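Alpha-glucosidase (Bacteroides thetaiotaomicron, PDB 5XFM) hydrolyses glycosides as a bifunctional beta-L-arabinopyranosidase and alpha-galactosidase of glycoside hydrolase family 97, with calcium bound in its structure. Local coordinates at residues L28-Q33 with L99-E104; S90-R95 with P278-S283; I302-G307 with Y311-R316. The protein carries 1 engineered substitution. All blocks are in the same frame, centred on the assembly; numbering follows the deposited sequence.

Overall arrangement
From the N terminus, contact 1 closes first, bringing residues 28-33 against 99-104 across two antiparallel sheets of the N-terminal domain. Before that loop is complete the chain passes through residues 90-95, which pair with 278-283 much later in the chain in contact 2, so the two contacts cross. Both draw on strand 91-104, with centres 25 Å apart: its beginning meets segment 278-283, which starts in the short helix 277-280, and its end faces strand 26-31. Contact 3 follows in series within the catalytic TIM barrel and closes only a short turn between helices 300-304 and 311-324. Its nearest atoms are about 24 Å from contact 2 and about 41 Å from contact 1.

Contact 1. Residues L28-Q33 with L99-E104; sequences LAVFVQ and LTCHLE
Val30, Val32, Leu99, Cys101 and Leu103 meet without a flat group among them, so the interface has neither ring faces nor ring edges and is built from branched aliphatic side chains and one thiol. The one aromatic ring of residues 28-33, that of Phe31, belongs to the other side of its strand, where it makes a cation-pi contact with Lys52. Two clusters carry the contact. In the first, Val30 reaches across with CG2, the branch beside its own backbone N, which lies 4.0 Å from Leu99 CD2. The same Val30 methyl is more loosely placed against Cys101, with CG2 4.5 Å from SG. In the second, Leu103 CD2 faces both branches of Val32, just past the end of strand 26-31, 3.7 Å from CG1 and 3.8 Å from CG2, so that one methyl sits against the fork of the valine. The CB of Leu103 does not itself aim at residues 28-33; with CG swung opposite the carbonyl carbon (chi1 -53°), the extended side chain carries CD2 over to Val32. The two segments run in roughly the same direction, Val32 and Leu103 being 8.3 Å apart at their CA atoms, a separation suited to sheets facing one another rather than to neighbouring strands. Phe115 continues the apolar layer beside Val30, and Leu68 packs on both Val32 and Leu103. Because the five touching residues are buried and meet through carbon and sulfur, the attraction is dispersive and hydrophobic: it favours close approach of the two sheets but gives little directional control, and strand register falls to the backbone bonds within each sheet.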
loop_
_atom_site.group_PDB
_atom_site.type_symbol
_atom_site.label_atom_id
_atom_site.label_comp_id
_atom_site.label_asym_id
_atom_site.label_seq_id
_atom_site.Cartn_x
_atom_site.Cartn_y
_atom_site.Cartn_z
ATOM N N LEU A 28 14.863 -10.504 19.038
ATOM C CA LEU A 28 14.189 -11.677 18.498
ATOM C C LEU A 28 14.906 -12.934 18.982
ATOM O O LEU A 28 16.125 -13.043 18.855
ATOM C CB LEU A 28 14.164 -11.625 16.963
ATOM C CG LEU A 28 13.461 -12.772 16.229
ATOM C CD1 LEU A 28 12.747 -12.239 15.011
ATOM C CD2 LEU A 28 14.421 -13.879 15.821
ATOM N N ALA A 29 14.152 -13.885 19.519
ATOM C CA ALA A 29 14.746 -15.110 20.040
ATOM C C ALA A 29 14.254 -16.328 19.275
ATOM O O ALA A 29 13.089 -16.398 18.891
ATOM C CB ALA A 29 14.445 -15.253 21.515
ATOM N N VAL A 30 15.140 -17.297 19.076
ATOM C CA VAL A 30 14.801 -18.474 18.290
ATOM C C VAL A 30 14.799 -19.750 19.123
ATOM O O VAL A 30 15.729 -20.015 19.885
ATOM C CB VAL A 30 15.780 -18.641 17.095
ATOM C CG1 VAL A 30 15.398 -19.835 16.244
ATOM C CG2 VAL A 30 15.794 -17.384 16.246
ATOM N N PHE A 31 13.733 -20.530 18.970
ATOM C CA PHE A 31 13.544 -21.769 19.707
ATOM C C PHE A 31 13.345 -22.925 18.740
ATOM O O PHE A 31 12.254 -23.109 18.201
ATOM C CB PHE A 31 12.331 -21.683 20.643
ATOM C CG PHE A 31 12.341 -20.499 21.574
ATOM C CD1 PHE A 31 11.894 -19.257 21.152
ATOM C CD2 PHE A 31 12.757 -20.646 22.891
ATOM C CE1 PHE A 31 11.888 -18.173 22.023
ATOM C CE2 PHE A 31 12.753 -19.570 23.767
ATOM C CZ PHE A 31 12.318 -18.333 23.332
ATOM N N VAL A 32 14.390 -23.722 18.546
ATOM C CA VAL A 32 14.326 -24.861 17.636
ATOM C C VAL A 32 14.678 -26.177 18.317
ATOM O O VAL A 32 13.933 -27.151 18.228
ATOM C CB VAL A 32 15.270 -24.660 16.431
ATOM C CG1 VAL A 32 15.240 -25.876 15.507
ATOM C CG2 VAL A 32 14.902 -23.387 15.692
ATOM N N GLN A 33 15.828 -26.194 18.985
ATOM C CA GLN A 33 16.324 -27.395 19.642
ATOM C C GLN A 33 15.341 -27.920 20.686
ATOM O O GLN A 33 14.839 -27.165 21.517
ATOM C CB GLN A 33 17.688 -27.130 20.298
ATOM C CG GLN A 33 18.852 -26.852 19.337
ATOM C CD GLN A 33 19.047 -27.949 18.296
ATOM O OE1 GLN A 33 19.068 -27.682 17.104
ATOM N NE2 GLN A 33 19.149 -29.190 18.748
ATOM N N LEU A 99 20.727 -12.655 11.255
ATOM C CA LEU A 99 20.920 -13.984 11.814
ATOM C C LEU A 99 20.547 -15.049 10.792
ATOM O O LEU A 99 19.418 -15.088 10.329
ATOM C CB LEU A 99 20.080 -14.166 13.076
ATOM C CG LEU A 99 20.066 -15.585 13.643
ATOM C CD1 LEU A 99 21.471 -15.999 14.078
ATOM C CD2 LEU A 99 19.075 -15.705 14.790
ATOM N N THR A 100 21.491 -15.910 10.439
ATOM C CA THR A 100 21.199 -17.026 9.553
ATOM C C THR A 100 21.178 -18.322 10.344
ATOM O O THR A 100 22.164 -18.695 10.969
ATOM C CB THR A 100 22.217 -17.147 8.397
ATOM O OG1 THR A 100 22.260 -15.921 7.655
ATOM C CG2 THR A 100 21.815 -18.283 7.461
ATOM N N CYS A 101 20.031 -18.982 10.338
ATOM C CA CYS A 101 19.849 -20.247 11.035
ATOM C C CYS A 101 19.790 -21.419 10.059
ATOM O O CYS A 101 19.052 -21.387 9.069
ATOM C CB CYS A 101 18.577 -20.201 11.885
ATOM S SG CYS A 101 18.642 -18.960 13.200
ATOM N N HIS A 102 20.574 -22.452 10.349
ATOM C CA HIS A 102 20.582 -23.656 9.534
ATOM C C HIS A 102 19.838 -24.779 10.231
ATOM O O HIS A 102 20.273 -25.276 11.271
ATOM C CB HIS A 102 22.017 -24.079 9.201
ATOM C CG HIS A 102 22.761 -23.082 8.368
ATOM N ND1 HIS A 102 23.460 -22.027 8.912
ATOM C CD2 HIS A 102 22.918 -22.986 7.026
ATOM C CE1 HIS A 102 24.011 -21.319 7.941
ATOM N NE2 HIS A 102 23.699 -21.882 6.787
ATOM N N LEU A 103 18.708 -25.167 9.647
ATOM C CA LEU A 103 17.825 -26.163 10.236
ATOM C C LEU A 103 17.861 -27.474 9.468
ATOM O O LEU A 103 18.131 -27.502 8.268
ATOM C CB LEU A 103 16.380 -25.657 10.282
ATOM C CG LEU A 103 16.103 -24.305 10.929
ATOM C CD1 LEU A 103 14.620 -23.977 10.816
ATOM C CD2 LEU A 103 16.536 -24.324 12.374
ATOM N N GLU A 104 17.559 -28.557 10.177
ATOM C CA GLU A 104 17.516 -29.889 9.590
ATOM C C GLU A 104 16.336 -30.661 10.172
ATOM O O GLU A 104 16.073 -30.571 11.370
ATOM C CB GLU A 104 18.836 -30.616 9.864
ATOM C CG GLU A 104 19.204 -31.685 8.862
ATOM C CD GLU A 104 20.620 -32.200 9.066
ATOM O OE1 GLU A 104 21.577 -31.424 8.858
ATOM O OE2 GLU A 104 20.776 -33.386 9.428
#

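Contact 2. Residues S90-R95 with P278-S283; sequences SNVHYR and PWDVVS
Tyr94 and Asp280 form the heart of this contact, the carboxylate lying stacked above the CD1-CE1 rim of the phenol ring with the two planes 27° apart. Tyr94 CG lies opposite its backbone N (chi1 179°), which carries the ring out to Asp280. Asp280 CB adds a CH-pi contact over the same ring, 3.9 Å from its centroid and 19° off the normal, while CG of Asp280 comes within 3.5 Å of Tyr94 CD1. Over the same face, but above the opposite rim, the backbone O of Asp280 is 3.7 Å from Tyr94 CE2, so the residue spans the ring with both its side chain and its carbonyl. Beyond the ring, Val281 CG1 stands 3.8 Å from Tyr94 OH, and Val92 CG1 touches the carboxylate at 3.9 Å from Asp280 OD1. With an alanine here the ring that Asp280 packs on is gone, which would probably leave a gap beside Asp280 and Val281. The polar end of Asp280 is fixed from farther out: its OD1 is hydrogen-bonded to both Tyr82 OH and Thr276 OG1, which steadies the carboxylate above that rim. Arg116, from strand 110-117, packs against both Tyr94 and Val281. The whole is a short, weakly bonded helix, 277-280, packed against strand 91-104, within the galactose-mutarotase-like beta-sandwich fold of the family 97 N-terminal region.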
loop_
_atom_site.group_PDB
_atom_site.type_symbol
_atom_site.label_atom_id
_atom_site.label_comp_id
_atom_site.label_asym_id
_atom_site.label_seq_id
_atom_site.Cartn_x
_atom_site.Cartn_y
_atom_site.Cartn_z
ATOM N N SER A 90 13.079 9.552 0.332
ATOM C CA SER A 90 13.887 9.400 -0.885
ATOM C C SER A 90 15.285 8.798 -0.657
ATOM O O SER A 90 15.922 8.324 -1.599
ATOM C CB SER A 90 14.008 10.748 -1.606
ATOM O OG SER A 90 14.790 11.672 -0.879
ATOM N N ASN A 91 15.759 8.810 0.584
ATOM C CA ASN A 91 17.078 8.255 0.899
ATOM C C ASN A 91 17.052 7.432 2.176
ATOM O O ASN A 91 16.593 7.902 3.218
ATOM C CB ASN A 91 18.125 9.364 1.017
ATOM C CG ASN A 91 18.544 9.907 -0.330
ATOM O OD1 ASN A 91 19.448 9.371 -0.975
ATOM N ND2 ASN A 91 17.881 10.969 -0.771
ATOM N N VAL A 92 17.522 6.193 2.093
ATOM C CA VAL A 92 17.522 5.327 3.263
ATOM C C VAL A 92 18.915 4.842 3.657
ATOM O O VAL A 92 19.679 4.328 2.827
ATOM C CB VAL A 92 16.605 4.104 3.050
ATOM C CG1 VAL A 92 16.675 3.160 4.249
ATOM C CG2 VAL A 92 15.171 4.555 2.797
ATOM N N HIS A 93 19.239 5.045 4.933
ATOM C CA HIS A 93 20.416 4.446 5.546
ATOM C C HIS A 93 19.984 3.195 6.308
ATOM O O HIS A 93 19.533 3.273 7.449
ATOM C CB HIS A 93 21.117 5.429 6.483
ATOM C CG HIS A 93 22.375 4.888 7.095
ATOM N ND1 HIS A 93 22.927 5.407 8.248
ATOM C CD2 HIS A 93 23.200 3.887 6.703
ATOM C CE1 HIS A 93 24.028 4.740 8.546
ATOM N NE2 HIS A 93 24.217 3.814 7.623
ATOM N N TYR A 94 20.107 2.046 5.658
ATOM C CA TYR A 94 19.669 0.779 6.217
ATOM C C TYR A 94 20.771 0.112 7.062
ATOM O O TYR A 94 21.858 -0.213 6.574
ATOM C CB TYR A 94 19.214 -0.143 5.082
ATOM C CG TYR A 94 18.754 -1.503 5.529
ATOM C CD1 TYR A 94 17.818 -1.648 6.550
ATOM C CD2 TYR A 94 19.240 -2.648 4.912
ATOM C CE1 TYR A 94 17.396 -2.905 6.955
ATOM C CE2 TYR A 94 18.823 -3.907 5.308
ATOM C CZ TYR A 94 17.905 -4.030 6.329
ATOM O OH TYR A 94 17.499 -5.283 6.718
ATOM N N ARG A 95 20.449 -0.096 8.333
ATOM C CA ARG A 95 21.357 -0.654 9.329
ATOM C C ARG A 95 20.628 -1.755 10.081
ATOM O O ARG A 95 19.638 -1.495 10.762
ATOM C CB ARG A 95 21.833 0.445 10.284
ATOM C CG ARG A 95 22.692 0.007 11.460
ATOM C CD ARG A 95 23.952 -0.758 11.080
ATOM N NE ARG A 95 24.685 -1.179 12.276
ATOM C CZ ARG A 95 24.578 -2.374 12.851
ATOM N NH1 ARG A 95 23.788 -3.296 12.326
ATOM N NH2 ARG A 95 25.272 -2.654 13.947
ATOM N N PRO A 278 9.315 -2.666 3.703
ATOM C CA PRO A 278 8.981 -3.291 2.411
ATOM C C PRO A 278 10.065 -3.118 1.345
ATOM O O PRO A 278 10.143 -3.919 0.412
ATOM C CB PRO A 278 7.702 -2.558 1.980
ATOM C CG PRO A 278 7.121 -2.033 3.227
ATOM C CD PRO A 278 8.261 -1.721 4.130
ATOM N N TRP A 279 10.881 -2.077 1.485
ATOM C CA TRP A 279 11.914 -1.771 0.507
ATOM C C TRP A 279 13.338 -2.095 1.021
ATOM O O TRP A 279 14.283 -2.171 0.239
ATOM C CB TRP A 279 11.783 -0.305 0.087
ATOM C CG TRP A 279 10.374 -0.008 -0.348
ATOM C CD1 TRP A 279 9.811 -0.309 -1.552
ATOM C CD2 TRP A 279 9.338 0.599 0.437
ATOM N NE1 TRP A 279 8.496 0.087 -1.574
ATOM C CE2 TRP A 279 8.181 0.648 -0.364
ATOM C CE3 TRP A 279 9.280 1.115 1.737
ATOM C CZ2 TRP A 279 6.981 1.196 0.086
ATOM C CZ3 TRP A 279 8.080 1.655 2.187
ATOM C CH2 TRP A 279 6.950 1.691 1.363
ATOM N N ASP A 280 13.487 -2.300 2.328
ATOM C CA ASP A 280 14.807 -2.578 2.913
ATOM C C ASP A 280 15.441 -3.873 2.410
ATOM O O ASP A 280 16.657 -3.964 2.266
ATOM C CB ASP A 280 14.724 -2.654 4.437
ATOM C CG ASP A 280 14.614 -1.294 5.088
ATOM O OD1 ASP A 280 14.858 -0.270 4.403
ATOM O OD2 ASP A 280 14.302 -1.258 6.299
ATOM N N VAL A 281 14.616 -4.872 2.133
ATOM C CA VAL A 281 15.130 -6.207 1.854
ATOM C C VAL A 281 14.861 -6.701 0.433
ATOM O O VAL A 281 14.995 -7.893 0.160
ATOM C CB VAL A 281 14.543 -7.218 2.861
ATOM C CG1 VAL A 281 15.000 -6.881 4.276
ATOM C CG2 VAL A 281 13.032 -7.216 2.788
ATOM N N VAL A 282 14.474 -5.797 -0.467
ATOM C CA VAL A 282 14.299 -6.147 -1.878
ATOM C C VAL A 282 15.152 -5.274 -2.805
ATOM O O VAL A 282 15.588 -4.185 -2.426
ATOM C CB VAL A 282 12.811 -6.042 -2.309
ATOM C CG1 VAL A 282 11.942 -6.882 -1.385
ATOM C CG2 VAL A 282 12.343 -4.593 -2.302
ATOM N N SER A 283 15.358 -5.748 -4.031
ATOM C CA SER A 283 16.139 -5.019 -5.028
ATOM C C SER A 283 15.399 -4.970 -6.365
ATOM O O SER A 283 14.554 -5.823 -6.626
ATOM C CB SER A 283 17.516 -5.676 -5.204
ATOM O OG SER A 283 18.101 -5.950 -3.941
#

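Contact 3. Residues I302-G307 with Y311-R316; sequences ILWQDG and YDDQVR
Trp304 faces the start of helix 311-324 with the six-membered end of its indole, and the carboxylate of Asp313 stands nearly upright to that ring system, the two planes 78° apart. In Trp304 CG lies opposite the carbonyl carbon (chi1 -67°), which directs the indole at the helix; Asp313 uses the same kind of first torsion (chi1 -73°) to bring its carboxylate to meet it. CZ3 of Trp304 is the atom that does the touching, 4.1 Å from Asp313 OD1. Arg316 comes to the same corner along the indole edge and near its plane, its CD 4.3 Å from Trp304 CZ3. Aspartate and arginine are themselves paired, one turn apart on the helix: Arg316 NH1 forms a salt bridge with Asp313 OD1 at 3.0 Å, weak as a hydrogen bond. Arg500 ties the two segments together from outside, making a cation-pi contact with Trp304 and a second salt bridge with Asp313 OD1, while Tyr317 and Trp304 meet edge-to-face (T-shaped). The other carboxylate oxygen, OD2, takes a hydrogen bond from Asn310 ND2, and merely lies near Gly307 O, 3.4 Å away, since both are acceptors. Strand 295-299, the short helix 300-304 and helix 311-324 lead on to strand 328-331, parallel to the first: the contact lies within the connection of a beta-alpha-beta crossover of the TIM-barrel domain, where Trp304 of the short helix meets the first turns of helix 311-324.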
loop_
_atom_site.group_PDB
_atom_site.type_symbol
_atom_site.label_atom_id
_atom_site.label_comp_id
_atom_site.label_asym_id
_atom_site.label_seq_id
_atom_site.Cartn_x
_atom_site.Cartn_y
_atom_site.Cartn_z
ATOM N N ILE A 302 -14.427 9.498 -12.121
ATOM C CA ILE A 302 -14.743 9.419 -10.692
ATOM C C ILE A 302 -16.043 10.180 -10.351
ATOM O O ILE A 302 -16.929 9.636 -9.692
ATOM C CB ILE A 302 -13.566 9.915 -9.807
ATOM C CG1 ILE A 302 -13.951 9.867 -8.329
ATOM C CG2 ILE A 302 -13.092 11.310 -10.201
ATOM C CD1 ILE A 302 -14.350 8.494 -7.855
ATOM N N LEU A 303 -16.186 11.401 -10.855
ATOM C CA LEU A 303 -17.369 12.205 -10.556
ATOM C C LEU A 303 -18.412 12.240 -11.676
ATOM O O LEU A 303 -19.595 12.457 -11.410
ATOM C CB LEU A 303 -16.946 13.636 -10.215
ATOM C CG LEU A 303 -16.431 13.825 -8.790
ATOM C CD1 LEU A 303 -15.967 15.252 -8.570
ATOM C CD2 LEU A 303 -17.529 13.464 -7.807
ATOM N N TRP A 304 -17.979 12.045 -12.919
ATOM C CA TRP A 304 -18.890 12.119 -14.057
ATOM C C TRP A 304 -19.237 10.729 -14.609
ATOM O O TRP A 304 -20.120 10.586 -15.454
ATOM C CB TRP A 304 -18.294 13.005 -15.152
ATOM C CG TRP A 304 -18.181 14.458 -14.765
ATOM C CD1 TRP A 304 -18.346 14.995 -13.517
ATOM C CD2 TRP A 304 -17.879 15.558 -15.636
ATOM N NE1 TRP A 304 -18.164 16.357 -13.559
ATOM C CE2 TRP A 304 -17.876 16.727 -14.849
ATOM C CE3 TRP A 304 -17.610 15.666 -17.005
ATOM C CZ2 TRP A 304 -17.619 17.990 -15.387
ATOM C CZ3 TRP A 304 -17.349 16.919 -17.535
ATOM C CH2 TRP A 304 -17.360 18.065 -16.727
ATOM N N GLN A 305 -18.525 9.720 -14.122
ATOM C CA GLN A 305 -18.808 8.305 -14.392
ATOM C C GLN A 305 -18.832 7.932 -15.876
ATOM O O GLN A 305 -18.232 8.620 -16.707
ATOM C CB GLN A 305 -20.125 7.906 -13.724
ATOM C CG GLN A 305 -20.103 8.057 -12.204
ATOM C CD GLN A 305 -19.237 7.018 -11.515
ATOM O OE1 GLN A 305 -19.402 5.819 -11.733
ATOM N NE2 GLN A 305 -18.305 7.476 -10.678
ATOM N N ASP A 306 -19.527 6.841 -16.200
ATOM C CA ASP A 306 -19.476 6.246 -17.539
ATOM C C ASP A 306 -19.963 7.202 -18.629
ATOM O O ASP A 306 -19.552 7.105 -19.786
ATOM C CB ASP A 306 -20.314 4.962 -17.591
ATOM C CG ASP A 306 -19.618 3.764 -16.944
ATOM O OD1 ASP A 306 -18.423 3.856 -16.593
ATOM O OD2 ASP A 306 -20.278 2.714 -16.800
ATOM N N GLY A 307 -20.844 8.123 -18.259
ATOM C CA GLY A 307 -21.355 9.110 -19.195
ATOM C C GLY A 307 -20.290 10.073 -19.689
ATOM O O GLY A 307 -20.491 10.782 -20.676
ATOM N N TYR A 311 -15.470 11.616 -26.514
ATOM C CA TYR A 311 -14.439 12.533 -26.997
ATOM C C TYR A 311 -14.494 13.922 -26.347
ATOM O O TYR A 311 -13.480 14.420 -25.861
ATOM C CB TYR A 311 -14.534 12.671 -28.522
ATOM C CG TYR A 311 -13.328 13.332 -29.155
ATOM C CD1 TYR A 311 -13.225 14.717 -29.227
ATOM C CD2 TYR A 311 -12.281 12.572 -29.661
ATOM C CE1 TYR A 311 -12.121 15.324 -29.798
ATOM C CE2 TYR A 311 -11.171 13.172 -30.234
ATOM C CZ TYR A 311 -11.100 14.549 -30.297
ATOM O OH TYR A 311 -10.002 15.154 -30.861
ATOM N N ASP A 312 -15.672 14.531 -26.319
ATOM C CA ASP A 312 -15.797 15.930 -25.910
ATOM C C ASP A 312 -15.556 16.153 -24.418
ATOM O O ASP A 312 -14.924 17.134 -24.025
ATOM C CB ASP A 312 -17.189 16.463 -26.284
ATOM C CG ASP A 312 -17.383 16.598 -27.786
ATOM O OD1 ASP A 312 -16.377 16.600 -28.531
ATOM O OD2 ASP A 312 -18.547 16.706 -28.223
ATOM N N ASP A 313 -16.048 15.240 -23.589
ATOM C CA ASP A 313 -15.811 15.325 -22.152
ATOM C C ASP A 313 -14.341 15.116 -21.832
ATOM O O ASP A 313 -13.792 15.748 -20.928
ATOM C CB ASP A 313 -16.661 14.299 -21.406
ATOM C CG ASP A 313 -18.131 14.681 -21.366
ATOM O OD1 ASP A 313 -18.435 15.891 -21.369
ATOM O OD2 ASP A 313 -18.982 13.768 -21.343
ATOM N N GLN A 314 -13.693 14.242 -22.591
ATOM C CA GLN A 314 -12.264 14.019 -22.404
ATOM C C GLN A 314 -11.495 15.252 -22.851
ATOM O O GLN A 314 -10.475 15.585 -22.265
ATOM C CB GLN A 314 -11.802 12.781 -23.168
ATOM C CG GLN A 314 -12.363 11.461 -22.621
ATOM C CD GLN A 314 -12.302 11.364 -21.108
ATOM O OE1 GLN A 314 -11.239 11.520 -20.513
ATOM N NE2 GLN A 314 -13.439 11.070 -20.480
ATOM N N VAL A 315 -11.997 15.943 -23.870
ATOM C CA VAL A 315 -11.424 17.227 -24.262
ATOM C C VAL A 315 -11.542 18.201 -23.094
ATOM O O VAL A 315 -10.601 18.924 -22.765
ATOM C CB VAL A 315 -12.112 17.826 -25.508
ATOM C CG1 VAL A 315 -11.723 19.299 -25.686
ATOM C CG2 VAL A 315 -11.757 17.030 -26.753
ATOM N N ARG A 316 -12.711 18.205 -22.469
ATOM C CA ARG A 316 -12.960 19.044 -21.303
ATOM C C ARG A 316 -11.957 18.785 -20.181
ATOM O O ARG A 316 -11.402 19.726 -19.614
ATOM C CB ARG A 316 -14.390 18.819 -20.798
ATOM C CG ARG A 316 -15.414 19.689 -21.498
ATOM C CD ARG A 316 -16.829 19.394 -21.039
ATOM N NE ARG A 316 -17.795 20.190 -21.789
ATOM C CZ ARG A 316 -18.580 19.697 -22.742
ATOM N NH1 ARG A 316 -18.516 18.408 -23.055
ATOM N NH2 ARG A 316 -19.430 20.492 -23.383
#